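Local coordinates for protein TP_0956 (Treponema pallidum subsp. pallidum, PDB 3U64) that probably serves as the tetratricopeptide-repeat-like T component of a TRAP transporter, a lipoprotein thought to work through protein-protein interaction, at residues H237-D247 against V281-L291. Sequence-based numbering, arbitrary orientation.
With SO4 (sulfate ion), chain B.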
loop_
_atom_site.group_PDB
_atom_site.type_symbol
_atom_site.label_atom_id
_atom_site.label_comp_id
_atom_site.label_asym_id
_atom_site.label_seq_id
_atom_site.Cartn_x
_atom_site.Cartn_y
_atom_site.Cartn_z
ATOM N N HIS A 237 -4.832 17.239 -26.769
ATOM C CA HIS A 237 -4.274 16.061 -26.098
ATOM C C HIS A 237 -5.128 15.659 -24.904
ATOM O O HIS A 237 -4.776 14.742 -24.156
ATOM C CB HIS A 237 -2.854 16.344 -25.599
ATOM C CG HIS A 237 -1.839 16.454 -26.693
ATOM N ND1 HIS A 237 -1.253 17.652 -27.047
ATOM C CD2 HIS A 237 -1.310 15.515 -27.513
ATOM C CE1 HIS A 237 -0.399 17.444 -28.035
ATOM N NE2 HIS A 237 -0.417 16.159 -28.338
ATOM N N ASP A 238 -6.235 16.370 -24.708
ATOM C CA ASP A 238 -7.103 16.107 -23.577
ATOM C C ASP A 238 -8.281 15.205 -23.970
ATOM O O ASP A 238 -9.069 15.562 -24.843
ATOM C CB ASP A 238 -7.631 17.416 -22.997
ATOM C CG ASP A 238 -8.706 17.182 -21.948
ATOM O OD1 ASP A 238 -8.574 16.193 -21.185
ATOM O OD2 ASP A 238 -9.687 17.964 -21.899
ATOM N N PRO A 239 -8.403 14.035 -23.325
ATOM C CA PRO A 239 -9.505 13.106 -23.625
ATOM C C PRO A 239 -10.783 13.487 -22.897
ATOM O O PRO A 239 -11.874 13.122 -23.325
ATOM C CB PRO A 239 -8.998 11.758 -23.092
ATOM C CG PRO A 239 -7.599 11.983 -22.639
ATOM C CD PRO A 239 -7.423 13.444 -22.407
ATOM N N ASP A 240 -10.637 14.237 -21.811
ATOM C CA ASP A 240 -11.756 14.532 -20.917
ATOM C C ASP A 240 -12.849 15.355 -21.536
ATOM O O ASP A 240 -14.019 15.127 -21.252
ATOM C CB ASP A 240 -11.267 15.217 -19.643
ATOM C CG ASP A 240 -10.647 14.240 -18.686
ATOM O OD1 ASP A 240 -11.321 13.238 -18.355
ATOM O OD2 ASP A 240 -9.484 14.444 -18.297
ATOM N N HIS A 241 -12.493 16.328 -22.364
ATOM C CA HIS A 241 -13.546 17.123 -22.965
ATOM C C HIS A 241 -14.347 16.278 -23.949
ATOM O O HIS A 241 -15.548 16.449 -24.048
ATOM C CB HIS A 241 -13.038 18.451 -23.553
ATOM C CG HIS A 241 -12.266 18.316 -24.827
ATOM N ND1 HIS A 241 -10.956 17.897 -24.865
ATOM C CD2 HIS A 241 -12.601 18.611 -26.105
ATOM C CE1 HIS A 241 -10.527 17.906 -26.115
ATOM N NE2 HIS A 241 -11.507 18.333 -26.887
ATOM N N HIS A 242 -13.696 15.327 -24.628
ATOM C CA HIS A 242 -14.417 14.392 -25.512
ATOM C C HIS A 242 -15.379 13.513 -24.708
ATOM O O HIS A 242 -16.538 13.328 -25.094
ATOM C CB HIS A 242 -13.460 13.506 -26.344
ATOM C CG HIS A 242 -12.541 14.281 -27.243
ATOM N ND1 HIS A 242 -12.992 15.000 -28.333
ATOM C CD2 HIS A 242 -11.198 14.466 -27.203
ATOM C CE1 HIS A 242 -11.968 15.589 -28.925
ATOM N NE2 HIS A 242 -10.868 15.287 -28.258
ATOM N N ILE A 243 -14.894 12.979 -23.588
ATOM C CA ILE A 243 -15.706 12.125 -22.719
ATOM C C ILE A 243 -16.890 12.897 -22.125
ATOM O O ILE A 243 -18.019 12.409 -22.095
ATOM C CB ILE A 243 -14.858 11.520 -21.590
ATOM C CG1 ILE A 243 -13.850 10.536 -22.200
ATOM C CG2 ILE A 243 -15.774 10.862 -20.517
ATOM C CD1 ILE A 243 -12.823 10.015 -21.233
ATOM N N THR A 244 -16.630 14.117 -21.671
ATOM C CA THR A 244 -17.704 14.966 -21.176
ATOM C C THR A 244 -18.792 15.177 -22.239
ATOM O O THR A 244 -19.987 15.055 -21.951
ATOM C CB THR A 244 -17.156 16.301 -20.668
ATOM O OG1 THR A 244 -16.352 16.064 -19.496
ATOM C CG2 THR A 244 -18.309 17.274 -20.350
ATOM N N TYR A 245 -18.380 15.461 -23.473
ATOM C CA TYR A 245 -19.338 15.614 -24.566
ATOM C C TYR A 245 -20.207 14.366 -24.726
ATOM O O TYR A 245 -21.436 14.454 -24.804
ATOM C CB TYR A 245 -18.620 15.921 -25.878
ATOM C CG TYR A 245 -19.566 16.256 -27.007
ATOM C CD1 TYR A 245 -20.236 17.475 -27.034
ATOM C CD2 TYR A 245 -19.799 15.352 -28.043
ATOM C CE1 TYR A 245 -21.115 17.791 -28.062
ATOM C CE2 TYR A 245 -20.678 15.657 -29.080
ATOM C CZ TYR A 245 -21.333 16.883 -29.082
ATOM O OH TYR A 245 -22.206 17.213 -30.094
ATOM N N ALA A 246 -19.566 13.203 -24.736
ATOM C CA ALA A 246 -20.275 11.934 -24.936
ATOM C C ALA A 246 -21.214 11.603 -23.776
ATOM O O ALA A 246 -22.374 11.254 -23.971
ATOM C CB ALA A 246 -19.274 10.792 -25.144
ATOM N N ASP A 247 -20.690 11.735 -22.569
ATOM C CA ASP A 247 -21.340 11.260 -21.362
ATOM C C ASP A 247 -22.404 12.219 -20.822
ATOM O O ASP A 247 -23.525 11.811 -20.508
ATOM C CB ASP A 247 -20.263 11.021 -20.306
ATOM C CG ASP A 247 -20.778 10.283 -19.097
ATOM O OD1 ASP A 247 -21.767 9.539 -19.235
ATOM O OD2 ASP A 247 -20.177 10.432 -18.011
ATOM N N VAL A 281 -4.566 11.005 -18.510
ATOM C CA VAL A 281 -4.959 10.542 -19.841
ATOM C C VAL A 281 -5.237 9.032 -19.854
ATOM O O VAL A 281 -6.272 8.592 -20.373
ATOM C CB VAL A 281 -3.887 10.928 -20.896
ATOM C CG1 VAL A 281 -4.142 10.225 -22.241
ATOM C CG2 VAL A 281 -3.845 12.451 -21.058
ATOM N N ILE A 282 -4.320 8.251 -19.273
ATOM C CA ILE A 282 -4.505 6.802 -19.125
ATOM C C ILE A 282 -5.796 6.482 -18.398
ATOM O O ILE A 282 -6.531 5.572 -18.800
ATOM C CB ILE A 282 -3.369 6.111 -18.308
ATOM C CG1 ILE A 282 -1.997 6.336 -18.947
ATOM C CG2 ILE A 282 -3.667 4.596 -18.133
ATOM C CD1 ILE A 282 -1.920 5.852 -20.327
ATOM N N LEU A 283 -6.058 7.214 -17.309
ATOM C CA LEU A 283 -7.286 7.014 -16.530
ATOM C C LEU A 283 -8.521 7.323 -17.372
ATOM O O LEU A 283 -9.447 6.522 -17.452
ATOM C CB LEU A 283 -7.288 7.855 -15.238
ATOM C CG LEU A 283 -6.421 7.340 -14.083
ATOM C CD1 LEU A 283 -6.098 8.451 -13.089
ATOM C CD2 LEU A 283 -7.064 6.138 -13.374
ATOM N N SER A 284 -8.510 8.480 -18.023
ATOM C CA SER A 284 -9.625 8.874 -18.871
ATOM C C SER A 284 -9.843 7.907 -20.024
ATOM O O SER A 284 -10.976 7.628 -20.395
ATOM C CB SER A 284 -9.426 10.283 -19.404
ATOM O OG SER A 284 -9.561 11.206 -18.348
ATOM N N GLN A 285 -8.775 7.385 -20.601
ATOM C CA GLN A 285 -8.981 6.464 -21.708
ATOM C C GLN A 285 -9.590 5.131 -21.249
ATOM O O GLN A 285 -10.398 4.551 -21.966
ATOM C CB GLN A 285 -7.704 6.287 -22.530
ATOM C CG GLN A 285 -7.270 7.589 -23.185
ATOM C CD GLN A 285 -6.150 7.397 -24.186
ATOM O OE1 GLN A 285 -5.204 6.653 -23.942
ATOM N NE2 GLN A 285 -6.251 8.080 -25.321
ATOM N N LYS A 286 -9.213 4.659 -20.059
ATOM C CA LYS A 286 -9.894 3.508 -19.456
ATOM C C LYS A 286 -11.388 3.771 -19.342
ATOM O O LYS A 286 -12.199 2.897 -19.631
ATOM C CB LYS A 286 -9.357 3.195 -18.059
ATOM C CG LYS A 286 -8.014 2.524 -18.026
ATOM C CD LYS A 286 -7.755 1.914 -16.655
ATOM C CE LYS A 286 -8.737 0.779 -16.355
ATOM N NZ LYS A 286 -8.455 0.100 -15.050
ATOM N N ARG A 287 -11.747 4.980 -18.911
ATOM C CA ARG A 287 -13.153 5.342 -18.784
ATOM C C ARG A 287 -13.910 5.379 -20.137
ATOM O O ARG A 287 -15.032 4.899 -20.237
ATOM C CB ARG A 287 -13.290 6.674 -18.053
ATOM C CG ARG A 287 -14.723 7.128 -17.927
ATOM C CD ARG A 287 -15.160 7.218 -16.481
ATOM N NE ARG A 287 -16.551 7.656 -16.401
ATOM C CZ ARG A 287 -17.576 6.852 -16.138
ATOM N NH1 ARG A 287 -17.371 5.560 -15.905
ATOM N NH2 ARG A 287 -18.808 7.344 -16.095
ATOM N N ALA A 288 -13.291 5.952 -21.170
ATOM C CA ALA A 288 -13.870 5.983 -22.511
ATOM C C ALA A 288 -14.029 4.572 -23.094
ATOM O O ALA A 288 -15.036 4.261 -23.712
ATOM C CB ALA A 288 -13.011 6.858 -23.447
ATOM N N ARG A 289 -13.037 3.722 -22.887
ATOM C CA ARG A 289 -13.157 2.319 -23.282
ATOM C C ARG A 289 -14.364 1.643 -22.616
ATOM O O ARG A 289 -15.107 0.898 -23.260
ATOM C CB ARG A 289 -11.885 1.563 -22.919
ATOM C CG ARG A 289 -11.146 0.980 -24.099
ATOM C CD ARG A 289 -9.709 0.639 -23.727
ATOM N NE ARG A 289 -8.779 1.632 -24.268
ATOM C CZ ARG A 289 -7.803 2.226 -23.578
ATOM N NH1 ARG A 289 -7.600 1.933 -22.298
ATOM N NH2 ARG A 289 -7.019 3.112 -24.177
ATOM N N TRP A 290 -14.560 1.901 -21.325
ATOM C CA TRP A 290 -15.700 1.329 -20.611
ATOM C C TRP A 290 -17.039 1.844 -21.161
ATOM O O TRP A 290 -17.967 1.077 -21.377
ATOM C CB TRP A 290 -15.590 1.655 -19.132
ATOM C CG TRP A 290 -16.690 1.119 -18.297
ATOM C CD1 TRP A 290 -16.766 -0.125 -17.743
ATOM C CD2 TRP A 290 -17.866 1.819 -17.875
ATOM N NE1 TRP A 290 -17.923 -0.248 -17.013
ATOM C CE2 TRP A 290 -18.619 0.930 -17.080
ATOM C CE3 TRP A 290 -18.360 3.109 -18.097
ATOM C CZ2 TRP A 290 -19.845 1.290 -16.506
ATOM C CZ3 TRP A 290 -19.583 3.465 -17.532
ATOM C CH2 TRP A 290 -20.308 2.559 -16.743
ATOM N N LEU A 291 -17.126 3.150 -21.378
ATOM C CA LEU A 291 -18.317 3.745 -21.966
ATOM C C LEU A 291 -18.663 3.082 -23.294
ATOM O O LEU A 291 -19.811 2.688 -23.509
ATOM C CB LEU A 291 -18.142 5.253 -22.143
ATOM C CG LEU A 291 -18.229 6.097 -20.869
ATOM C CD1 LEU A 291 -17.765 7.523 -21.128
ATOM C CD2 LEU A 291 -19.654 6.082 -20.308
HETATM S S SO4 B . -8.655 -1.310 -20.278
HETATM O O1 SO4 B . -8.357 -0.398 -21.377
HETATM O O2 SO4 B . -7.426 -1.576 -19.531
HETATM O O3 SO4 B . -9.645 -0.683 -19.408
HETATM O O4 SO4 B . -9.197 -2.562 -20.800
#
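I243 lies in the tight part of this contact, I243 CD1 3.9 Å from A288 CB and reaching the backbone carbonyl of S284, while its CG2 meets L291 CD1. The small residues S284 and A288 let the two helices come close here, and a long branched isoleucine fills the groove between them. CG2 stands anti to the backbone N, which sends it on toward L291, and CG1 (chi1 -67°) carries CD1 over the helix turn at S284. One turn earlier P239, a rigid ring with no side-chain polarity, packs its CG 3.9 Å from V281 CG1, crossing that side chain at about a right angle.

Beside this apolar strip S284 OG donates to D240 OD1 (2.7 Å), approaching from above the carboxylate plane; a short serine can pair with an aspartate without pushing the backbones apart. D238, just before the turn into the helix, caps it: its OD1 accepts from D240 N at 2.9 Å, and its OD2 from both N and ND1 of H241, a grip suited to a carboxylate at a helix N-terminus. The partly exposed side is looser, where D247 OD2 lies obliquely to R287 NH2 in a long salt bridge of 3.9 Å, the carboxylate and guanidinium planes 73° apart.

The axes of 240-247 and 281-291 run roughly parallel, 27° apart and 10.1 Å at closest approach, with helix 256-268 between them in sequence and touching A246 and L291, an arrangement consistent with the stacked-helix packing of a tetratricopeptide-repeat-like fold.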